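Local coordinates for protein glycosyl transferase family 9 (Veillonella parvula, PDB 3TOV) that probably transfers a sugar, such as a heptose, from a nucleotide-activated sugar donor to an acceptor, as in other GT-B family 9 glycosyltransferases, at residues A[180-194]-A[218-232]. Numbering follows the deposited sequence.
Sequences GLTDTDILIGFNIGS and YKTVFFGGPMDLEMV
Leu187 to Asn191 and Lys219 to Phe222 run side by side as neighbouring parallel strands, joined by backbone hydrogen bonds that pass back and forth. Lys219 N donates to Ile186 O, Ile188 N to Lys219 O at 2.8 Å, Phe190 N to Val221 O, and Phe223 N to Phe190 O; Val221 N to Ile188 O is weak.

Among the aromatic groups, the rings of Phe190 and Phe222 form an offset stack, centroids 4.8 Å apart and planes within 10°. Both carry CG beside the backbone N (chi1 -57° and -72°), which sends the rings out the same way, and Phe190 CB lies over the Phe222 face. On the other face of the sheet, Leu187 crosses Val221 at about a right angle, its two methyls against Val221 CG2. Farther along, Ile192 CD1 rests by Val232 CG2 at 3.9 Å.

Charge enters at Asp185, whose OD1 takes the N-H of Thr182 from above the carboxylate plane, across the type I turn Thr182 to Asp185. The same OD1 lies 4.0 Å from Lys219 NZ, too far for a salt bridge though the charges are opposite. With an alanine at Asp185, the N-H of Thr182 would probably lose its carboxylate acceptor and Lys219 the negative charge nearby.

Helix 203-216 links the strands in a beta-alpha-beta crossover of the C-terminal Rossmann-like domain and packs Phe206, Val209 and Ala210 against Phe190; Tyr176 of helix 166-178 meets Leu187 and Val221, while strands 264-268 and 244-245 flank the pair.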
loop_
_atom_site.group_PDB
_atom_site.type_symbol
_atom_site.label_atom_id
_atom_site.label_comp_id
_atom_site.label_asym_id
_atom_site.label_seq_id
_atom_site.Cartn_x
_atom_site.Cartn_y
_atom_site.Cartn_z
ATOM N N GLY A 180 10.537 4.634 -25.685
ATOM C CA GLY A 180 9.868 4.073 -26.844
ATOM C C GLY A 180 8.824 3.001 -26.560
ATOM O O GLY A 180 8.595 2.118 -27.398
ATOM N N LEU A 181 8.207 3.061 -25.379
ATOM C CA LEU A 181 7.036 2.247 -25.092
ATOM C C LEU A 181 5.886 2.804 -25.894
ATOM O O LEU A 181 5.613 3.995 -25.822
ATOM C CB LEU A 181 6.672 2.319 -23.616
ATOM C CG LEU A 181 5.294 1.752 -23.260
ATOM C CD1 LEU A 181 5.327 0.237 -23.187
ATOM C CD2 LEU A 181 4.806 2.334 -21.942
ATOM N N THR A 182 5.214 1.955 -26.662
ATOM C CA THR A 182 4.098 2.411 -27.478
ATOM C C THR A 182 2.792 2.241 -26.722
ATOM O O THR A 182 2.713 1.491 -25.742
ATOM C CB THR A 182 4.005 1.652 -28.801
ATOM O OG1 THR A 182 3.142 0.520 -28.640
ATOM C CG2 THR A 182 5.374 1.174 -29.231
ATOM N N ASP A 183 1.762 2.936 -27.193
ATOM C CA ASP A 183 0.491 2.989 -26.487
ATOM C C ASP A 183 -0.179 1.627 -26.490
ATOM O O ASP A 183 -1.124 1.380 -25.747
ATOM C CB ASP A 183 -0.431 4.038 -27.119
ATOM C CG ASP A 183 -1.337 4.713 -26.095
ATOM O OD1 ASP A 183 -0.915 4.865 -24.920
ATOM O OD2 ASP A 183 -2.471 5.088 -26.469
ATOM N N THR A 184 0.338 0.735 -27.317
ATOM C CA THR A 184 -0.296 -0.553 -27.518
ATOM C C THR A 184 0.503 -1.727 -26.937
ATOM O O THR A 184 0.022 -2.856 -26.908
ATOM C CB THR A 184 -0.559 -0.774 -29.001
ATOM O OG1 THR A 184 -1.368 -1.939 -29.167
ATOM C CG2 THR A 184 0.759 -0.924 -29.767
ATOM N N ASP A 185 1.714 -1.457 -26.460
ATOM C CA ASP A 185 2.544 -2.496 -25.854
ATOM C C ASP A 185 1.952 -3.047 -24.557
ATOM O O ASP A 185 1.285 -2.331 -23.810
ATOM C CB ASP A 185 3.967 -1.981 -25.588
ATOM C CG ASP A 185 4.827 -1.941 -26.846
ATOM O OD1 ASP A 185 5.640 -1.000 -26.983
ATOM O OD2 ASP A 185 4.701 -2.852 -27.695
ATOM N N ILE A 186 2.207 -4.327 -24.300
ATOM C CA ILE A 186 1.839 -4.959 -23.035
ATOM C C ILE A 186 3.007 -4.882 -22.060
ATOM O O ILE A 186 3.984 -5.613 -22.169
ATOM C CB ILE A 186 1.363 -6.436 -23.201
ATOM C CG1 ILE A 186 -0.117 -6.487 -23.584
ATOM C CG2 ILE A 186 1.545 -7.216 -21.903
ATOM C CD1 ILE A 186 -0.421 -5.969 -24.960
ATOM N N LEU A 187 2.892 -3.971 -21.107
ATOM C CA LEU A 187 3.937 -3.751 -20.130
ATOM C C LEU A 187 3.752 -4.629 -18.901
ATOM O O LEU A 187 2.703 -4.595 -18.260
ATOM C CB LEU A 187 3.906 -2.297 -19.697
ATOM C CG LEU A 187 5.042 -1.913 -18.766
ATOM C CD1 LEU A 187 6.374 -2.204 -19.460
ATOM C CD2 LEU A 187 4.908 -0.453 -18.374
ATOM N N ILE A 188 4.765 -5.423 -18.572
ATOM C CA ILE A 188 4.754 -6.144 -17.301
ATOM C C ILE A 188 5.899 -5.633 -16.417
ATOM O O ILE A 188 7.060 -5.644 -16.816
ATOM C CB ILE A 188 4.739 -7.724 -17.445
ATOM C CG1 ILE A 188 5.863 -8.348 -16.639
ATOM C CG2 ILE A 188 4.759 -8.211 -18.910
ATOM C CD1 ILE A 188 5.600 -8.303 -15.170
ATOM N N GLY A 189 5.554 -5.172 -15.218
ATOM C CA GLY A 189 6.515 -4.535 -14.342
ATOM C C GLY A 189 6.887 -5.337 -13.115
ATOM O O GLY A 189 6.122 -6.167 -12.648
ATOM N N PHE A 190 8.082 -5.068 -12.600
ATOM C CA PHE A 190 8.635 -5.759 -11.447
ATOM C C PHE A 190 8.999 -4.782 -10.346
ATOM O O PHE A 190 9.660 -3.773 -10.581
ATOM C CB PHE A 190 9.914 -6.485 -11.837
ATOM C CG PHE A 190 9.739 -7.452 -12.951
ATOM C CD1 PHE A 190 9.704 -8.815 -12.700
ATOM C CD2 PHE A 190 9.600 -7.005 -14.257
ATOM C CE1 PHE A 190 9.541 -9.709 -13.731
ATOM C CE2 PHE A 190 9.433 -7.903 -15.295
ATOM C CZ PHE A 190 9.409 -9.252 -15.032
ATOM N N ASN A 191 8.576 -5.105 -9.135
ATOM C CA ASN A 191 9.038 -4.422 -7.949
ATOM C C ASN A 191 9.640 -5.503 -7.068
ATOM O O ASN A 191 8.932 -6.194 -6.348
ATOM C CB ASN A 191 7.874 -3.690 -7.261
ATOM C CG ASN A 191 8.162 -3.340 -5.804
ATOM O OD1 ASN A 191 9.223 -2.796 -5.463
ATOM N ND2 ASN A 191 7.209 -3.654 -4.934
ATOM N N ILE A 192 10.952 -5.671 -7.174
ATOM C CA ILE A 192 11.700 -6.609 -6.347
ATOM C C ILE A 192 12.302 -5.857 -5.157
ATOM O O ILE A 192 12.209 -4.621 -5.066
ATOM C CB ILE A 192 12.846 -7.229 -7.170
ATOM C CG1 ILE A 192 14.173 -6.504 -6.909
ATOM C CG2 ILE A 192 12.534 -7.154 -8.660
ATOM C CD1 ILE A 192 15.154 -6.512 -8.097
ATOM N N GLY A 193 12.925 -6.585 -4.241
ATOM C CA GLY A 193 13.730 -5.930 -3.227
ATOM C C GLY A 193 13.013 -5.352 -2.023
ATOM O O GLY A 193 11.981 -4.677 -2.136
ATOM N N SER A 194 13.600 -5.616 -0.860
ATOM C CA SER A 194 13.015 -5.285 0.423
ATOM C C SER A 194 14.165 -5.155 1.401
ATOM O O SER A 194 15.238 -5.707 1.168
ATOM C CB SER A 194 12.059 -6.407 0.874
ATOM O OG SER A 194 11.607 -6.244 2.212
ATOM N N TYR A 218 6.834 -8.788 -24.863
ATOM C CA TYR A 218 6.411 -7.914 -23.789
ATOM C C TYR A 218 7.488 -6.865 -23.516
ATOM O O TYR A 218 8.659 -7.055 -23.865
ATOM C CB TYR A 218 6.147 -8.724 -22.517
ATOM C CG TYR A 218 5.057 -9.769 -22.612
ATOM C CD1 TYR A 218 3.767 -9.510 -22.156
ATOM C CD2 TYR A 218 5.325 -11.029 -23.122
ATOM C CE1 TYR A 218 2.772 -10.479 -22.225
ATOM C CE2 TYR A 218 4.340 -12.001 -23.197
ATOM C CZ TYR A 218 3.070 -11.725 -22.747
ATOM O OH TYR A 218 2.109 -12.707 -22.830
ATOM N N LYS A 219 7.080 -5.763 -22.888
ATOM C CA LYS A 219 8.014 -4.779 -22.340
ATOM C C LYS A 219 8.009 -4.866 -20.807
ATOM O O LYS A 219 6.993 -5.209 -20.195
ATOM C CB LYS A 219 7.664 -3.364 -22.800
ATOM C CG LYS A 219 7.447 -3.218 -24.301
ATOM C CD LYS A 219 8.742 -3.006 -25.079
ATOM C CE LYS A 219 8.442 -2.483 -26.489
ATOM N NZ LYS A 219 9.571 -1.740 -27.128
ATOM N N THR A 220 9.149 -4.551 -20.197
ATOM C CA THR A 220 9.369 -4.818 -18.781
ATOM C C THR A 220 10.008 -3.637 -18.040
ATOM O O THR A 220 11.076 -3.175 -18.422
ATOM C CB THR A 220 10.269 -6.064 -18.610
ATOM O OG1 THR A 220 11.603 -5.766 -19.038
ATOM C CG2 THR A 220 9.738 -7.227 -19.444
ATOM N N VAL A 221 9.354 -3.156 -16.986
ATOM C CA VAL A 221 9.886 -2.066 -16.162
ATOM C C VAL A 221 10.381 -2.585 -14.831
ATOM O O VAL A 221 9.947 -3.632 -14.373
ATOM C CB VAL A 221 8.811 -1.035 -15.789
ATOM C CG1 VAL A 221 9.310 0.386 -16.041
ATOM C CG2 VAL A 221 7.524 -1.310 -16.522
ATOM N N PHE A 222 11.275 -1.832 -14.203
ATOM C CA PHE A 222 11.717 -2.138 -12.848
ATOM C C PHE A 222 11.560 -0.905 -11.956
ATOM O O PHE A 222 11.982 0.196 -12.309
ATOM C CB PHE A 222 13.156 -2.667 -12.847
ATOM C CG PHE A 222 13.282 -4.060 -13.404
ATOM C CD1 PHE A 222 13.497 -5.143 -12.566
ATOM C CD2 PHE A 222 13.158 -4.294 -14.765
ATOM C CE1 PHE A 222 13.607 -6.442 -13.080
ATOM C CE2 PHE A 222 13.258 -5.578 -15.280
ATOM C CZ PHE A 222 13.489 -6.653 -14.433
ATOM N N PHE A 223 10.925 -1.093 -10.810
ATOM C CA PHE A 223 10.619 0.017 -9.932
ATOM C C PHE A 223 11.571 0.038 -8.746
ATOM O O PHE A 223 12.593 -0.633 -8.768
ATOM C CB PHE A 223 9.161 -0.056 -9.492
ATOM C CG PHE A 223 8.183 0.025 -10.636
ATOM C CD1 PHE A 223 7.859 1.244 -11.204
ATOM C CD2 PHE A 223 7.584 -1.115 -11.141
ATOM C CE1 PHE A 223 6.951 1.327 -12.254
ATOM C CE2 PHE A 223 6.673 -1.038 -12.191
ATOM C CZ PHE A 223 6.357 0.186 -12.745
ATOM N N GLY A 224 11.249 0.823 -7.724
ATOM C CA GLY A 224 12.119 0.950 -6.567
ATOM C C GLY A 224 12.584 2.365 -6.262
ATOM O O GLY A 224 12.361 3.313 -7.030
ATOM N N GLY A 225 13.222 2.508 -5.108
ATOM C CA GLY A 225 13.853 3.758 -4.740
ATOM C C GLY A 225 15.366 3.642 -4.815
ATOM O O GLY A 225 15.911 2.635 -5.271
ATOM N N PRO A 226 16.063 4.681 -4.354
ATOM C CA PRO A 226 17.528 4.749 -4.440
ATOM C C PRO A 226 18.203 3.582 -3.719
ATOM O O PRO A 226 19.338 3.205 -4.032
ATOM C CB PRO A 226 17.854 6.074 -3.742
ATOM C CG PRO A 226 16.597 6.880 -3.852
ATOM C CD PRO A 226 15.481 5.888 -3.749
HETATM N N MSE A 227 17.495 3.013 -2.753
HETATM C CA MSE A 227 18.020 1.896 -1.986
HETATM C C MSE A 227 17.829 0.557 -2.709
HETATM O O MSE A 227 18.512 -0.424 -2.394
HETATM C CB MSE A 227 17.376 1.864 -0.604
HETATM C CG MSE A 227 15.975 2.482 -0.556
HETATM SE SE MSE A 227 14.551 1.515 -1.495
HETATM C CE MSE A 227 13.191 2.911 -1.450
ATOM N N ASP A 228 16.917 0.520 -3.679
ATOM C CA ASP A 228 16.660 -0.707 -4.434
ATOM C C ASP A 228 17.608 -0.907 -5.605
ATOM O O ASP A 228 17.640 -1.982 -6.193
ATOM C CB ASP A 228 15.222 -0.745 -4.952
ATOM C CG ASP A 228 14.230 -1.177 -3.890
ATOM O OD1 ASP A 228 14.625 -1.927 -2.967
ATOM O OD2 ASP A 228 13.052 -0.757 -3.990
ATOM N N LEU A 229 18.367 0.132 -5.933
ATOM C CA LEU A 229 19.243 0.148 -7.096
ATOM C C LEU A 229 20.268 -0.991 -7.064
ATOM O O LEU A 229 20.581 -1.592 -8.092
ATOM C CB LEU A 229 19.957 1.505 -7.155
ATOM C CG LEU A 229 19.876 2.374 -8.418
ATOM C CD1 LEU A 229 18.759 1.915 -9.360
ATOM C CD2 LEU A 229 19.722 3.845 -8.046
ATOM N N GLU A 230 20.788 -1.278 -5.876
ATOM C CA GLU A 230 21.800 -2.311 -5.690
ATOM C C GLU A 230 21.193 -3.691 -5.875
ATOM O O GLU A 230 21.885 -4.644 -6.223
ATOM C CB GLU A 230 22.380 -2.204 -4.285
ATOM C CG GLU A 230 23.393 -3.275 -3.922
ATOM C CD GLU A 230 23.941 -3.097 -2.509
ATOM O OE1 GLU A 230 25.100 -3.506 -2.254
ATOM O OE2 GLU A 230 23.210 -2.546 -1.655
HETATM N N MSE A 231 19.889 -3.788 -5.626
HETATM C CA MSE A 231 19.161 -5.043 -5.760
HETATM C C MSE A 231 18.648 -5.271 -7.181
HETATM O O MSE A 231 18.340 -6.399 -7.563
HETATM C CB MSE A 231 18.010 -5.098 -4.752
HETATM C CG MSE A 231 18.483 -5.011 -3.316
HETATM SE SE MSE A 231 17.116 -5.395 -1.994
HETATM C CE MSE A 231 16.518 -3.587 -1.525
ATOM N N VAL A 232 18.562 -4.202 -7.962
ATOM C CA VAL A 232 18.107 -4.296 -9.339
ATOM C C VAL A 232 19.263 -4.471 -10.321
ATOM O O VAL A 232 19.158 -5.216 -11.304
ATOM C CB VAL A 232 17.337 -3.050 -9.746
ATOM C CG1 VAL A 232 16.790 -3.205 -11.150
ATOM C CG2 VAL A 232 16.217 -2.792 -8.773
#